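Local atomic coordinates of ThiJ/PfpI family protein (Francisella tularensis subsp. novicida, PDB entry 4P5P), a protein that probably acts as a glyoxalase III-like lyase or cysteine protease of the DJ-1/PfpI family, and is regarded as a virulence factor of its bacterium. Residues V4-T9 with S26-P31; Y33-K38 with D214-I219; N148-K153 with D178-A183. All blocks are in the same frame, centred on the assembly; numbering follows the deposited sequence.

Interaction 1 of 3, residues V4-T9 with S26-P31; sequences VLMVTT and SELTHP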
loop_
_atom_site.group_PDB
_atom_site.type_symbol
_atom_site.label_atom_id
_atom_site.label_comp_id
_atom_site.label_asym_id
_atom_site.label_seq_id
_atom_site.Cartn_x
_atom_site.Cartn_y
_atom_site.Cartn_z
ATOM N N VAL A 4 6.367 -10.888 6.537
ATOM C CA VAL A 4 5.870 -9.629 6.002
ATOM C C VAL A 4 4.386 -9.733 5.682
ATOM O O VAL A 4 3.954 -10.703 5.064
ATOM C CB VAL A 4 6.640 -9.243 4.717
ATOM C CG1 VAL A 4 6.096 -7.953 4.103
ATOM C CG2 VAL A 4 8.144 -9.134 5.003
ATOM N N LEU A 5 3.616 -8.738 6.111
ATOM C CA LEU A 5 2.184 -8.661 5.813
ATOM C C LEU A 5 1.928 -7.629 4.718
ATOM O O LEU A 5 2.258 -6.462 4.883
ATOM C CB LEU A 5 1.390 -8.310 7.072
ATOM C CG LEU A 5 -0.130 -8.320 6.893
ATOM C CD1 LEU A 5 -0.618 -9.726 6.657
ATOM C CD2 LEU A 5 -0.788 -7.701 8.089
ATOM N N MET A 6 1.334 -8.058 3.616
ATOM C CA MET A 6 0.947 -7.161 2.538
ATOM C C MET A 6 -0.570 -7.024 2.572
ATOM O O MET A 6 -1.286 -8.023 2.725
ATOM C CB MET A 6 1.431 -7.679 1.180
ATOM C CG MET A 6 2.949 -7.702 1.048
ATOM S SD MET A 6 3.500 -8.005 -0.643
ATOM C CE MET A 6 3.069 -6.462 -1.432
ATOM N N VAL A 7 -1.036 -5.784 2.444
ATOM C CA VAL A 7 -2.433 -5.416 2.593
ATOM C C VAL A 7 -2.978 -4.733 1.342
ATOM O O VAL A 7 -2.396 -3.773 0.840
ATOM C CB VAL A 7 -2.620 -4.450 3.793
ATOM C CG1 VAL A 7 -4.082 -4.094 3.996
ATOM C CG2 VAL A 7 -2.066 -5.059 5.067
ATOM N N THR A 8 -4.129 -5.209 0.864
ATOM C CA THR A 8 -4.791 -4.621 -0.291
ATOM C C THR A 8 -6.137 -4.037 0.064
ATOM O O THR A 8 -6.755 -4.416 1.070
ATOM C CB THR A 8 -5.060 -5.629 -1.414
ATOM O OG1 THR A 8 -6.197 -6.432 -1.063
ATOM C CG2 THR A 8 -3.851 -6.513 -1.677
ATOM N N THR A 9 -6.583 -3.120 -0.782
ATOM C CA THR A 9 -7.950 -2.643 -0.759
ATOM C C THR A 9 -8.954 -3.763 -1.056
ATOM O O THR A 9 -8.600 -4.777 -1.660
ATOM C CB THR A 9 -8.134 -1.500 -1.794
ATOM O OG1 THR A 9 -9.421 -0.904 -1.649
ATOM C CG2 THR A 9 -7.983 -2.029 -3.207
ATOM N N SER A 26 0.336 -4.743 -9.974
ATOM C CA SER A 26 1.785 -4.865 -9.879
ATOM C C SER A 26 2.353 -4.305 -8.571
ATOM O O SER A 26 3.480 -4.612 -8.230
ATOM C CB SER A 26 2.467 -4.180 -11.070
ATOM O OG SER A 26 2.186 -2.790 -11.105
ATOM N N GLU A 27 1.593 -3.486 -7.847
ATOM C CA GLU A 27 2.054 -3.000 -6.552
ATOM C C GLU A 27 1.934 -4.056 -5.458
ATOM O O GLU A 27 2.499 -3.892 -4.379
ATOM C CB GLU A 27 1.296 -1.732 -6.169
ATOM C CG GLU A 27 1.733 -0.576 -7.076
ATOM C CD GLU A 27 0.938 0.683 -6.932
ATOM O OE1 GLU A 27 1.196 1.617 -7.719
ATOM O OE2 GLU A 27 0.066 0.759 -6.065
ATOM N N LEU A 28 1.188 -5.126 -5.756
ATOM C CA LEU A 28 1.214 -6.341 -4.957
ATOM C C LEU A 28 2.272 -7.296 -5.505
ATOM O O LEU A 28 3.142 -7.751 -4.764
ATOM C CB LEU A 28 -0.168 -7.017 -4.937
ATOM C CG LEU A 28 -0.250 -8.385 -4.248
ATOM C CD1 LEU A 28 0.151 -8.298 -2.770
ATOM C CD2 LEU A 28 -1.640 -8.969 -4.380
ATOM N N THR A 29 2.224 -7.583 -6.801
ATOM C CA THR A 29 3.009 -8.695 -7.326
ATOM C C THR A 29 4.496 -8.362 -7.466
ATOM O O THR A 29 5.327 -9.219 -7.234
ATOM C CB THR A 29 2.467 -9.185 -8.680
ATOM O OG1 THR A 29 2.737 -8.219 -9.693
ATOM C CG2 THR A 29 0.980 -9.412 -8.604
ATOM N N HIS A 30 4.848 -7.131 -7.826
ATOM C CA HIS A 30 6.261 -6.844 -8.022
ATOM C C HIS A 30 6.996 -6.814 -6.676
ATOM O O HIS A 30 8.038 -7.445 -6.549
ATOM C CB HIS A 30 6.464 -5.548 -8.824
ATOM C CG HIS A 30 6.066 -5.677 -10.266
ATOM N ND1 HIS A 30 6.561 -4.853 -11.256
ATOM C CD2 HIS A 30 5.239 -6.556 -10.888
ATOM C CE1 HIS A 30 6.037 -5.202 -12.417
ATOM N NE2 HIS A 30 5.233 -6.235 -12.223
ATOM N N PRO A 31 6.440 -6.151 -5.649
ATOM C CA PRO A 31 7.125 -6.273 -4.355
ATOM C C PRO A 31 7.084 -7.697 -3.777
ATOM O O PRO A 31 8.041 -8.122 -3.129
ATOM C CB PRO A 31 6.374 -5.267 -3.469
ATOM C CG PRO A 31 5.751 -4.318 -4.426
ATOM C CD PRO A 31 5.366 -5.150 -5.604
#
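M6 reaches from the strand to L28 and P31 with its terminal methyl, and this one group makes most of the contact. CG stands anti to the carbonyl carbon (chi1 -66°) and SD follows in an extended step. The chain then bends at chi3 (71°), which swings CE round onto the helix backbone. There M6 CE lies 3.7 Å from L28 CD1, with M6 SD at 4.0 Å from that same leucine methyl. M6 CE also sits 3.6 Å from the backbone oxygen L28 O and 4.1 Å from P31 CB. The M6 and L28 side chains cross obliquely.

Strand 2-8 and helix 26-35 belong to a beta-alpha-beta unit of the flavodoxin-like fold, completed by strand 40-46, and the two segments run nearly antiparallel. L28 has CG anti to its backbone N (chi1 174°), and its two methyls serve different residues: CD1 goes to M6, while CD2 faces T8 CG2 at 4.3 Å in a looser touch. F69 of helix 64-71 packs on L28 as well. P31 has no N-H to return to the preceding turn, so the helix kinks here. E27 O is buried without a polar partner, and M6 CE lies beside it at 4.0 Å. The E27 side chain itself continues away from the methionine, and its OE1 comes near the sulfinic group of the oxidised cysteine at position 132. T8 turns its hydroxyl along its own chain instead, with OG1 donating to T9 O at 3.0 Å from above the carbonyl plane.

Interaction 2 of 3, residues Y33-K38 with D214-I219; sequences YSIIDK and DFAKAI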
loop_
_atom_site.group_PDB
_atom_site.type_symbol
_atom_site.label_atom_id
_atom_site.label_comp_id
_atom_site.label_asym_id
_atom_site.label_seq_id
_atom_site.Cartn_x
_atom_site.Cartn_y
_atom_site.Cartn_z
ATOM N N TYR A 33 7.334 -10.629 -5.406
ATOM C CA TYR A 33 8.401 -11.460 -5.952
ATOM C C TYR A 33 9.791 -10.867 -5.705
ATOM O O TYR A 33 10.778 -11.595 -5.731
ATOM C CB TYR A 33 8.176 -11.697 -7.442
ATOM C CG TYR A 33 7.061 -12.688 -7.722
ATOM C CD1 TYR A 33 7.156 -14.006 -7.299
ATOM C CD2 TYR A 33 5.913 -12.300 -8.392
ATOM C CE1 TYR A 33 6.146 -14.911 -7.553
ATOM C CE2 TYR A 33 4.904 -13.206 -8.661
ATOM C CZ TYR A 33 5.019 -14.505 -8.228
ATOM O OH TYR A 33 4.012 -15.413 -8.482
ATOM N N SER A 34 9.882 -9.562 -5.464
ATOM C CA SER A 34 11.173 -8.937 -5.178
ATOM C C SER A 34 11.657 -9.265 -3.779
ATOM O O SER A 34 12.866 -9.389 -3.534
ATOM C CB SER A 34 11.084 -7.418 -5.333
ATOM O OG SER A 34 12.298 -6.816 -4.928
ATOM N N ILE A 35 10.713 -9.402 -2.854
ATOM C CA ILE A 35 11.032 -9.594 -1.446
ATOM C C ILE A 35 11.115 -11.065 -1.032
ATOM O O ILE A 35 11.992 -11.438 -0.247
ATOM C CB ILE A 35 9.998 -8.866 -0.575
ATOM C CG1 ILE A 35 10.137 -7.356 -0.773
ATOM C CG2 ILE A 35 10.185 -9.199 0.912
ATOM C CD1 ILE A 35 8.966 -6.560 -0.265
ATOM N N ILE A 36 10.218 -11.900 -1.546
ATOM C CA ILE A 36 10.131 -13.290 -1.081
ATOM C C ILE A 36 11.413 -14.087 -1.333
ATOM O O ILE A 36 12.025 -14.005 -2.406
ATOM C CB ILE A 36 8.938 -14.018 -1.754
ATOM C CG1 ILE A 36 8.605 -15.310 -1.011
ATOM C CG2 ILE A 36 9.205 -14.273 -3.245
ATOM C CD1 ILE A 36 7.298 -15.937 -1.433
ATOM N N ASP A 37 11.813 -14.862 -0.333
ATOM C CA ASP A 37 12.858 -15.855 -0.528
ATOM C C ASP A 37 12.751 -16.888 0.589
ATOM O O ASP A 37 11.781 -16.873 1.337
ATOM C CB ASP A 37 14.249 -15.198 -0.623
ATOM C CG ASP A 37 14.706 -14.512 0.660
ATOM O OD1 ASP A 37 14.299 -14.905 1.768
ATOM O OD2 ASP A 37 15.534 -13.578 0.546
ATOM N N LYS A 38 13.702 -17.812 0.683
ATOM C CA LYS A 38 13.561 -18.912 1.635
ATOM C C LYS A 38 13.614 -18.443 3.085
ATOM O O LYS A 38 13.231 -19.193 3.987
ATOM C CB LYS A 38 14.632 -19.979 1.382
ATOM C CG LYS A 38 14.320 -20.789 0.128
ATOM C CD LYS A 38 15.360 -21.839 -0.148
ATOM C CE LYS A 38 15.004 -22.640 -1.378
ATOM N NZ LYS A 38 16.013 -23.697 -1.647
ATOM N N ASP A 214 12.104 -0.189 -6.587
ATOM C CA ASP A 214 12.948 0.443 -5.592
ATOM C C ASP A 214 12.272 0.447 -4.223
ATOM O O ASP A 214 12.935 0.439 -3.195
ATOM C CB ASP A 214 13.290 1.866 -6.018
ATOM C CG ASP A 214 14.505 1.928 -6.935
ATOM O OD1 ASP A 214 14.981 0.870 -7.404
ATOM O OD2 ASP A 214 14.987 3.048 -7.191
ATOM N N PHE A 215 10.945 0.466 -4.235
ATOM C CA PHE A 215 10.144 0.365 -3.021
ATOM C C PHE A 215 10.470 -0.945 -2.328
ATOM O O PHE A 215 10.805 -0.969 -1.139
ATOM C CB PHE A 215 8.655 0.469 -3.395
ATOM C CG PHE A 215 7.679 0.266 -2.255
ATOM C CD1 PHE A 215 7.665 1.102 -1.157
ATOM C CD2 PHE A 215 6.694 -0.719 -2.352
ATOM C CE1 PHE A 215 6.730 0.933 -0.154
ATOM C CE2 PHE A 215 5.762 -0.890 -1.355
ATOM C CZ PHE A 215 5.773 -0.067 -0.267
ATOM N N ALA A 216 10.386 -2.034 -3.087
ATOM C CA ALA A 216 10.665 -3.359 -2.549
ATOM C C ALA A 216 12.105 -3.475 -2.063
ATOM O O ALA A 216 12.372 -4.087 -1.024
ATOM C CB ALA A 216 10.382 -4.422 -3.602
ATOM N N LYS A 217 13.034 -2.916 -2.835
ATOM C CA LYS A 217 14.440 -2.920 -2.451
ATOM C C LYS A 217 14.643 -2.264 -1.086
ATOM O O LYS A 217 15.351 -2.796 -0.226
ATOM C CB LYS A 217 15.297 -2.196 -3.494
ATOM C CG LYS A 217 15.426 -2.917 -4.826
ATOM C CD LYS A 217 16.178 -2.056 -5.839
ATOM C CE LYS A 217 16.331 -2.754 -7.183
ATOM N NZ LYS A 217 16.887 -1.841 -8.223
ATOM N N ALA A 218 14.018 -1.107 -0.894
ATOM C CA ALA A 218 14.125 -0.365 0.356
ATOM C C ALA A 218 13.541 -1.149 1.535
ATOM O O ALA A 218 14.113 -1.187 2.620
ATOM C CB ALA A 218 13.436 0.957 0.221
ATOM N N ILE A 219 12.398 -1.782 1.307
ATOM C CA ILE A 219 11.776 -2.581 2.341
ATOM C C ILE A 219 12.690 -3.719 2.759
ATOM O O ILE A 219 12.918 -3.938 3.949
ATOM C CB ILE A 219 10.439 -3.153 1.844
ATOM C CG1 ILE A 219 9.418 -2.026 1.663
ATOM C CG2 ILE A 219 9.891 -4.198 2.818
ATOM C CD1 ILE A 219 8.198 -2.445 0.896
#
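S34 and I35, on the last turn of helix 26-35, meet A216 and I219 of helix 212-222, two helices that lie side by side on one face of the central sheet of the flavodoxin-like fold. The small A216 lets the backbones approach, its CA lying 6.2 Å from that of S34. The S34 and A216 CB atoms are 3.5 Å apart, which is tight. S34 OG, anti to its backbone N, comes to 3.3 Å from A216 CB, but the serine was modelled in two conformers and this approach belongs to one of them.

Deeper in, I35 packs against the neighbouring helix. I35 CG1, set anti to the carbonyl carbon (chi1 -67°), lies 4.1 Å from A216 CB and at a similar distance from A216 O. Beyond it I35 CD1 reaches I219 CG2 at 4.0 Å, the two isoleucines crossing at about a right angle. I40 and I42 of strand 40-46 pack against I35, and I97 of strand 95-98 packs against I219, so this side faces the sheet.

Toward solvent the contact loosens. K217 turns its CB away from the other helix and extends to its own D214, where NZ makes a weak hydrogen bond to OD1, part of a salt bridge. At the C-terminal end of helix 26-35, NZ of K220, from helix 212-222, bonds to I35 O and pairs with the carboxylate of D37. On the buried side, I219 sends its other branch onto F215 of its own helix, with I219 CD1 3.5 Å above the centre of the phenyl ring.

Interaction 3 of 3, residues N148-K153 with D178-A183; sequences NIIRDK and DSLVEA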
loop_
_atom_site.group_PDB
_atom_site.type_symbol
_atom_site.label_atom_id
_atom_site.label_comp_id
_atom_site.label_asym_id
_atom_site.label_seq_id
_atom_site.Cartn_x
_atom_site.Cartn_y
_atom_site.Cartn_z
ATOM N N ASN A 148 -0.530 12.462 14.871
ATOM C CA ASN A 148 -0.220 11.628 13.710
ATOM C C ASN A 148 1.226 11.144 13.716
ATOM O O ASN A 148 2.143 11.934 13.866
ATOM C CB ASN A 148 -0.484 12.400 12.423
ATOM C CG ASN A 148 -1.922 12.859 12.297
ATOM O OD1 ASN A 148 -2.350 13.807 12.962
ATOM N ND2 ASN A 148 -2.674 12.197 11.426
ATOM N N ILE A 149 1.438 9.850 13.528
ATOM C CA ILE A 149 2.807 9.351 13.597
ATOM C C ILE A 149 3.653 9.784 12.399
ATOM O O ILE A 149 4.885 9.736 12.488
ATOM C CB ILE A 149 2.882 7.799 13.733
ATOM C CG1 ILE A 149 2.363 7.077 12.472
ATOM C CG2 ILE A 149 2.157 7.362 14.996
ATOM C CD1 ILE A 149 2.690 5.581 12.428
ATOM N N ILE A 150 3.024 10.204 11.300
ATOM C CA ILE A 150 3.802 10.673 10.157
ATOM C C ILE A 150 4.103 12.168 10.219
ATOM O O ILE A 150 4.769 12.681 9.317
ATOM C CB ILE A 150 3.122 10.375 8.789
ATOM C CG1 ILE A 150 1.830 11.180 8.605
ATOM C CG2 ILE A 150 2.873 8.879 8.637
ATOM C CD1 ILE A 150 1.207 10.996 7.237
ATOM N N ARG A 151 3.651 12.871 11.255
ATOM C CA ARG A 151 4.002 14.295 11.366
ATOM C C ARG A 151 5.522 14.450 11.423
ATOM O O ARG A 151 6.212 13.684 12.083
ATOM C CB ARG A 151 3.343 14.956 12.583
ATOM C CG ARG A 151 3.928 14.598 13.933
ATOM C CD ARG A 151 2.918 14.965 15.024
ATOM N NE ARG A 151 3.437 14.874 16.386
ATOM C CZ ARG A 151 3.701 13.739 17.024
ATOM N NH1 ARG A 151 3.518 12.569 16.419
ATOM N NH2 ARG A 151 4.144 13.778 18.278
ATOM N N ASP A 152 6.015 15.435 10.681
ATOM C CA ASP A 152 7.437 15.780 10.611
ATOM C C ASP A 152 8.278 14.729 9.880
ATOM O O ASP A 152 9.506 14.832 9.854
ATOM C CB ASP A 152 8.009 16.020 12.021
ATOM C CG ASP A 152 7.245 17.090 12.781
ATOM O OD1 ASP A 152 6.807 18.058 12.131
ATOM O OD2 ASP A 152 7.085 16.968 14.020
ATOM N N LYS A 153 7.641 13.738 9.263
ATOM C CA LYS A 153 8.379 12.709 8.539
ATOM C C LYS A 153 8.307 12.945 7.037
ATOM O O LYS A 153 7.308 13.438 6.520
ATOM C CB LYS A 153 7.854 11.322 8.907
ATOM C CG LYS A 153 8.174 10.979 10.362
ATOM C CD LYS A 153 7.916 9.536 10.708
ATOM C CE LYS A 153 8.373 9.224 12.134
ATOM N NZ LYS A 153 7.705 10.086 13.156
ATOM N N ASP A 178 -2.523 16.394 -0.517
ATOM C CA ASP A 178 -2.979 17.449 0.384
ATOM C C ASP A 178 -3.212 16.880 1.795
ATOM O O ASP A 178 -2.901 17.527 2.799
ATOM C CB ASP A 178 -4.258 18.110 -0.140
ATOM C CG ASP A 178 -4.043 18.889 -1.445
ATOM O OD1 ASP A 178 -2.892 19.042 -1.897
ATOM O OD2 ASP A 178 -5.039 19.367 -2.021
ATOM N N SER A 179 -3.742 15.664 1.872
ATOM C CA SER A 179 -4.026 15.051 3.177
ATOM C C SER A 179 -2.771 14.722 3.965
ATOM O O SER A 179 -2.750 14.832 5.184
ATOM C CB SER A 179 -4.855 13.782 3.008
ATOM O OG SER A 179 -6.221 14.090 2.850
ATOM N N LEU A 180 -1.720 14.297 3.271
ATOM C CA LEU A 180 -0.449 14.012 3.926
ATOM C C LEU A 180 0.150 15.309 4.485
ATOM O O LEU A 180 0.689 15.327 5.591
ATOM C CB LEU A 180 0.509 13.337 2.945
ATOM C CG LEU A 180 0.076 11.921 2.541
ATOM C CD1 LEU A 180 0.811 11.426 1.307
ATOM C CD2 LEU A 180 0.289 10.953 3.698
ATOM N N VAL A 181 0.033 16.396 3.725
ATOM C CA VAL A 181 0.493 17.694 4.199
ATOM C C VAL A 181 -0.333 18.132 5.411
ATOM O O VAL A 181 0.226 18.564 6.425
ATOM C CB VAL A 181 0.428 18.762 3.076
ATOM C CG1 VAL A 181 0.669 20.174 3.623
ATOM C CG2 VAL A 181 1.461 18.446 1.982
ATOM N N GLU A 182 -1.653 18.010 5.329
ATOM C CA GLU A 182 -2.496 18.368 6.474
ATOM C C GLU A 182 -2.160 17.556 7.731
ATOM O O GLU A 182 -2.295 18.059 8.854
ATOM C CB GLU A 182 -3.990 18.195 6.166
ATOM C CG GLU A 182 -4.850 18.554 7.396
ATOM C CD GLU A 182 -6.339 18.642 7.132
ATOM O OE1 GLU A 182 -7.077 18.943 8.100
ATOM O OE2 GLU A 182 -6.770 18.403 5.983
ATOM N N ALA A 183 -1.745 16.306 7.542
ATOM C CA ALA A 183 -1.387 15.434 8.656
ATOM C C ALA A 183 -0.063 15.831 9.320
ATOM O O ALA A 183 0.293 15.303 10.375
ATOM C CB ALA A 183 -1.321 14.001 8.193
#
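N148 lays its CB against the carbonyl oxygen of A183, 3.6 Å away, while its amide ND2 passes 3.9 Å from A183 CB. These are packing contacts. In this conformer, one of two modelled, the polar end looks to other partners: OD1 accepts from K142 NZ, and ND2 makes a weak bond to I139 O.

I149 turns its side chain to the other side, onto helix 112-123. I150 comes back and carries the apolar part. Its CG1 lies between the backbone N and the carbonyl carbon, the crowded position (chi1 67°), and the extended chi2 carries CD1 on to the helix. I150 CD1 touches L180 CD2 at 3.7 Å and A183 CB at 4.0 Å, with I150 and L180 crossing at about a right angle.

R151 offers only CB to the helix end, 3.8 Å from A183 O, and its extended chain leads away. The guanidinium folds back to its own turn: R151 NH1 donates to N148 O at 3.0 Å, a fairly straight bond with the oxygen close to the guanidinium plane. N148 O is gripped twice, since R151 N closes the type I turn onto it from the opposite face of the carbonyl plane.

D152, with positive phi, takes the third position of a type II turn, which K153 N closes onto I150 O. K153 NZ, in the conformer given, returns to I149 O at 2.9 Å. The two overlapping turns thus deliver the chain into strand 154-155, which pairs in parallel with strand 186-187 just after helix 176-182, a small beta-alpha-beta crossover set beside the main sheet.

In the fold
Starting from the N terminus, interaction 1 closes a short loop without regular structure, setting helix 26-35 on the first strand of the central sheet. The same helix then carries the chain into interaction 2, which closes a far longer loop of 175 residues and brings the last helix, 212-222, alongside. Interactions 1 and 2 touch directly: P31 CA lies 3.8 Å from A216 CB, so one run of packing joins strand 2-8, helix 26-35 and helix 212-222. Interaction 3 follows interaction 1 in series and is nested within the loop of interaction 2. It joins turns and helix 176-182 at the periphery, its centre about 26 Å from that of interaction 2, without touching either contact.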